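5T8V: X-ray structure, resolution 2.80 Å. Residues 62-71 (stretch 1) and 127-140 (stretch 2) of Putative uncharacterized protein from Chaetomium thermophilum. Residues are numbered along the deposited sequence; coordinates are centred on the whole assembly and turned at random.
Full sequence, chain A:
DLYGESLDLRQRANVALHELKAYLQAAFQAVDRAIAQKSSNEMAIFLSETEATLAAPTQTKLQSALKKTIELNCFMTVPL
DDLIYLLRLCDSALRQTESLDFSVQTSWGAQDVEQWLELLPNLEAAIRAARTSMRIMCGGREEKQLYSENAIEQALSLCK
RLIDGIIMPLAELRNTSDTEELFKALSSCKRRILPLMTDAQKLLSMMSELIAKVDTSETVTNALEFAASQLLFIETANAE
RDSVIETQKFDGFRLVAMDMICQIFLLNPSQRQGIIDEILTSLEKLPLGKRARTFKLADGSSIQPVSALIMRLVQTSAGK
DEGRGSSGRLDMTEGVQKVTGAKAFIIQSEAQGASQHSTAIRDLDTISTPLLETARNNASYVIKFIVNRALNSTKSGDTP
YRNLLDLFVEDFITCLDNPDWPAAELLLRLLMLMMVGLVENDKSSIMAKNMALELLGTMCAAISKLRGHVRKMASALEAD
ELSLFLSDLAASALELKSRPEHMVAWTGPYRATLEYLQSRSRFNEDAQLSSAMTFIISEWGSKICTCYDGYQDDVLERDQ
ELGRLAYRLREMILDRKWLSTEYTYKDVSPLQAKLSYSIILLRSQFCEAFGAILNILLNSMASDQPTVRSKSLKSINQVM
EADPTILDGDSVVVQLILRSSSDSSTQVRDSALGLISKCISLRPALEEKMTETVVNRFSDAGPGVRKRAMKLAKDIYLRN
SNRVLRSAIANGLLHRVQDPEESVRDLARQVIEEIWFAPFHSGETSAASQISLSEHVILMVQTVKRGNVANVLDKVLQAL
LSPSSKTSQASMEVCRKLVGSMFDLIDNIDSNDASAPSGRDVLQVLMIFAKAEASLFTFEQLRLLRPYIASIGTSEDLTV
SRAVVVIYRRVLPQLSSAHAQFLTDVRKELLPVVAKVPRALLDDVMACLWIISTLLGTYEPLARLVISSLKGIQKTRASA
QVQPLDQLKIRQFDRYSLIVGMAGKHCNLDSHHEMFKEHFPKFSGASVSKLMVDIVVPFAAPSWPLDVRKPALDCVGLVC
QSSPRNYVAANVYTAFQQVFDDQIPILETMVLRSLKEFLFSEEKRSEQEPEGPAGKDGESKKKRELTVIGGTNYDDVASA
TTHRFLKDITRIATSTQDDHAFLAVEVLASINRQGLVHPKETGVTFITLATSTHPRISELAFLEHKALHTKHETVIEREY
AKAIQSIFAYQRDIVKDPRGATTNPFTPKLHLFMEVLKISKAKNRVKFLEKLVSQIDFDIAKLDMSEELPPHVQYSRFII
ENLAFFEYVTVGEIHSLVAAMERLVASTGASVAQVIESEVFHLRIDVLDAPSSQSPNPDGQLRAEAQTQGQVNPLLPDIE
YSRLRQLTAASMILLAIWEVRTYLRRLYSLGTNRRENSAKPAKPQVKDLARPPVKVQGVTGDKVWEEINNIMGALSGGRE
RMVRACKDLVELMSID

Stretch 1, residues 62-71: LQSALKKTIE
Stretch 2, residues 127-140: IRAARTSMRIMCGG

When two helices pack side by side, a long polar side chain can also serve as a knob, and its hydrogen-bonding groups can find partners in the hole. Residues 62-71 and 127-136 of this protein illustrate the point. Both are regular α-helices (phi/psi near -59/-45), running nearly parallel at 12° with axes 10.0 Å apart at closest approach, and in register at Gln-63 with Thr-132 (CA to CA 5.7 Å), Leu-66 with Ile-136 (7.6 Å) and Ile-70 with Gly-139 (5.9 Å).

Along the second helix, Arg-128 (m, t, t, chi4 -87°) comes first: its NH1 makes a weak hydrogen bond to Gln-63 OE1 at 2.9 Å, while its backbone O lies 2.6 Å from Gln-63 NE2. One turn later Arg-131 (t, t, t, chi4 -95°) gives the same OE1 of Gln-63 a straighter hydrogen bond from NH1, also 2.9 Å. The side-chain amide oxygen OE1 thus accepts from two guanidinium groups, lying at the edge of each. Next, Thr-132 (m) receives Gln-63 NE2 on OG1 at 3.0 Å, and its CG2 packs 3.9 Å from Leu-66 CD1. Gln-63 (m, t, chi3 12°) therefore fills a hole formed by Arg-128, Arg-131, Thr-132 and Arg-135.

Arg-135 (t, t, m, chi4 165°) returns the favour, inserting among Gln-63, Leu-66, Lys-67 and Ile-70. Its NH1 donates a weak hydrogen bond to Gln-63 O at 3.0 Å, and Lys-67 CB lies over one guanidinium face, 3.6 Å from Arg-135 NH1. Ile-136 (m, t) adds an apolar contact, CG1 to Leu-66 CD1 at 4.2 Å.

A type I turn from Ile-136 to Gly-139 follows, with Met-137 at -77/-1 and Cys-138 at -109/30. Here Ile-70 (m, t) directs CD1 to 3.7 Å from Cys-138 O and 3.9 Å from Gly-139 CA, closing the contact with the backbone itself. Gly-140, whose positive phi of 80° suits glycine, makes no contact with the first helix.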

# COMPACT_ATOMS: atom_id res chain seq x y z
N LEU A 62 37.73 40.89 43.02
CA LEU A 62 37.80 42.14 42.27
C LEU A 62 36.80 42.14 41.12
O LEU A 62 36.14 43.15 40.85
CB LEU A 62 39.22 42.36 41.73
CG LEU A 62 40.27 42.92 42.70
CD1 LEU A 62 41.60 43.05 41.98
CD2 LEU A 62 39.84 44.26 43.28
N GLN A 63 36.68 41.01 40.42
CA GLN A 63 35.71 40.92 39.33
C GLN A 63 34.30 41.15 39.84
O GLN A 63 33.52 41.90 39.23
CB GLN A 63 35.83 39.57 38.63
CG GLN A 63 37.13 39.40 37.86
CD GLN A 63 37.46 37.95 37.57
OE1 GLN A 63 36.64 37.06 37.77
NE2 GLN A 63 38.69 37.71 37.12
N SER A 64 33.94 40.51 40.96
CA SER A 64 32.61 40.70 41.52
C SER A 64 32.35 42.18 41.82
O SER A 64 31.33 42.74 41.41
CB SER A 64 32.45 39.86 42.79
OG SER A 64 31.14 39.97 43.32
N ALA A 65 33.27 42.82 42.54
CA ALA A 65 33.10 44.23 42.87
C ALA A 65 32.97 45.09 41.61
O ALA A 65 32.12 45.99 41.55
CB ALA A 65 34.27 44.71 43.73
N LEU A 66 33.80 44.81 40.61
CA LEU A 66 33.72 45.55 39.35
C LEU A 66 32.34 45.41 38.72
O LEU A 66 31.75 46.39 38.25
CB LEU A 66 34.81 45.06 38.39
CG LEU A 66 36.24 45.45 38.74
CD1 LEU A 66 37.23 44.60 37.96
CD2 LEU A 66 36.49 46.92 38.46
N LYS A 67 31.81 44.18 38.68
CA LYS A 67 30.47 43.98 38.14
C LYS A 67 29.44 44.79 38.92
O LYS A 67 28.52 45.37 38.34
CB LYS A 67 30.12 42.49 38.16
CG LYS A 67 28.65 42.19 37.91
CD LYS A 67 28.45 40.75 37.46
CE LYS A 67 27.05 40.24 37.79
NZ LYS A 67 26.91 39.88 39.23
N LYS A 68 29.58 44.84 40.25
CA LYS A 68 28.69 45.68 41.05
C LYS A 68 28.76 47.13 40.59
O LYS A 68 27.72 47.78 40.38
CB LYS A 68 29.04 45.57 42.53
CG LYS A 68 28.31 44.45 43.26
CD LYS A 68 28.59 44.51 44.76
CE LYS A 68 27.92 43.37 45.50
NZ LYS A 68 28.20 43.42 46.97
N THR A 69 29.97 47.67 40.43
CA THR A 69 30.09 49.07 40.04
C THR A 69 29.51 49.31 38.65
O THR A 69 28.92 50.37 38.39
CB THR A 69 31.56 49.51 40.07
OG1 THR A 69 32.34 48.66 39.23
CG2 THR A 69 32.10 49.46 41.49
N ILE A 70 29.65 48.35 37.74
CA ILE A 70 29.13 48.52 36.39
C ILE A 70 27.61 48.52 36.40
O ILE A 70 26.97 49.39 35.80
CB ILE A 70 29.70 47.43 35.46
CG1 ILE A 70 31.16 47.75 35.11
CG2 ILE A 70 28.87 47.31 34.17
CD1 ILE A 70 31.88 46.64 34.36
N GLU A 71 27.00 47.54 37.08
CA GLU A 71 25.55 47.43 37.06
C GLU A 71 24.87 48.61 37.75
O GLU A 71 23.72 48.93 37.42
CB GLU A 71 25.11 46.12 37.70
CG GLU A 71 25.35 44.91 36.82
CD GLU A 71 24.86 43.62 37.45
OE1 GLU A 71 24.47 43.64 38.64
OE2 GLU A 71 24.86 42.58 36.75
N ILE A 127 44.34 33.34 33.97
CA ILE A 127 42.98 33.20 33.45
C ILE A 127 42.09 34.32 34.00
O ILE A 127 41.48 35.09 33.24
CB ILE A 127 42.41 31.81 33.80
CG1 ILE A 127 43.22 30.72 33.09
CG2 ILE A 127 40.94 31.71 33.42
CD1 ILE A 127 42.90 29.31 33.56
N ARG A 128 42.02 34.42 35.32
CA ARG A 128 41.14 35.41 35.92
C ARG A 128 41.68 36.83 35.78
O ARG A 128 40.91 37.79 35.85
CB ARG A 128 40.88 35.05 37.38
CG ARG A 128 39.98 33.83 37.51
CD ARG A 128 39.38 33.70 38.89
NE ARG A 128 38.29 32.72 38.90
CZ ARG A 128 37.02 33.01 38.62
NH1 ARG A 128 36.66 34.24 38.30
NH2 ARG A 128 36.11 32.05 38.66
N ALA A 129 42.99 36.98 35.57
CA ALA A 129 43.53 38.29 35.19
C ALA A 129 42.94 38.73 33.86
O ALA A 129 42.49 39.87 33.71
CB ALA A 129 45.05 38.23 35.12
N ALA A 130 42.95 37.83 32.87
CA ALA A 130 42.32 38.13 31.58
C ALA A 130 40.86 38.49 31.77
O ALA A 130 40.37 39.49 31.22
CB ALA A 130 42.45 36.94 30.64
N ARG A 131 40.13 37.70 32.56
CA ARG A 131 38.72 38.00 32.81
C ARG A 131 38.56 39.42 33.36
O ARG A 131 37.70 40.18 32.91
CB ARG A 131 38.12 36.98 33.77
CG ARG A 131 36.64 37.19 34.01
CD ARG A 131 35.99 35.97 34.63
NE ARG A 131 34.54 36.00 34.45
CZ ARG A 131 33.66 36.48 35.34
NH1 ARG A 131 34.08 36.97 36.50
NH2 ARG A 131 32.37 36.45 35.06
N THR A 132 39.40 39.79 34.33
CA THR A 132 39.33 41.14 34.88
C THR A 132 39.57 42.19 33.80
O THR A 132 38.83 43.18 33.71
CB THR A 132 40.35 41.30 36.01
OG1 THR A 132 39.99 40.44 37.10
CG2 THR A 132 40.39 42.74 36.51
N SER A 133 40.60 42.00 32.97
CA SER A 133 40.88 42.96 31.91
C SER A 133 39.66 43.14 31.01
O SER A 133 39.23 44.28 30.74
CB SER A 133 42.08 42.49 31.08
OG SER A 133 43.25 42.46 31.87
N MET A 134 39.08 42.04 30.54
CA MET A 134 37.91 42.13 29.67
C MET A 134 36.78 42.89 30.35
O MET A 134 36.22 43.84 29.79
CB MET A 134 37.45 40.73 29.26
CG MET A 134 38.50 39.90 28.54
SD MET A 134 39.21 40.73 27.10
CE MET A 134 40.84 41.15 27.73
N ARG A 135 36.43 42.49 31.58
CA ARG A 135 35.35 43.18 32.29
C ARG A 135 35.63 44.68 32.39
O ARG A 135 34.72 45.50 32.23
CB ARG A 135 35.16 42.58 33.67
CG ARG A 135 34.17 43.35 34.53
CD ARG A 135 33.57 42.47 35.60
NE ARG A 135 32.66 41.48 35.04
CZ ARG A 135 32.21 40.41 35.69
NH1 ARG A 135 32.60 40.19 36.94
NH2 ARG A 135 31.39 39.56 35.10
N ILE A 136 36.89 45.05 32.66
CA ILE A 136 37.25 46.46 32.67
C ILE A 136 36.96 47.09 31.31
O ILE A 136 36.54 48.25 31.23
CB ILE A 136 38.73 46.63 33.06
CG1 ILE A 136 38.91 46.31 34.55
CG2 ILE A 136 39.23 48.05 32.75
CD1 ILE A 136 40.35 46.21 34.99
N MET A 137 37.17 46.35 30.23
CA MET A 137 36.81 46.83 28.91
C MET A 137 35.32 46.74 28.62
O MET A 137 34.89 47.14 27.53
CB MET A 137 37.58 46.06 27.83
CG MET A 137 39.00 46.57 27.62
SD MET A 137 39.84 45.75 26.25
CE MET A 137 40.16 44.15 26.98
N CYS A 138 34.52 46.24 29.56
CA CYS A 138 33.07 46.17 29.40
C CYS A 138 32.33 47.15 30.31
O CYS A 138 31.20 46.89 30.72
CB CYS A 138 32.58 44.75 29.67
SG CYS A 138 33.07 43.55 28.42
N GLY A 139 32.95 48.29 30.62
CA GLY A 139 32.37 49.24 31.54
C GLY A 139 31.81 50.49 30.89
O GLY A 139 31.16 51.31 31.55
N GLY A 140 32.04 50.65 29.59
CA GLY A 140 31.56 51.82 28.87
C GLY A 140 32.39 53.07 29.05
O GLY A 140 32.01 54.12 28.52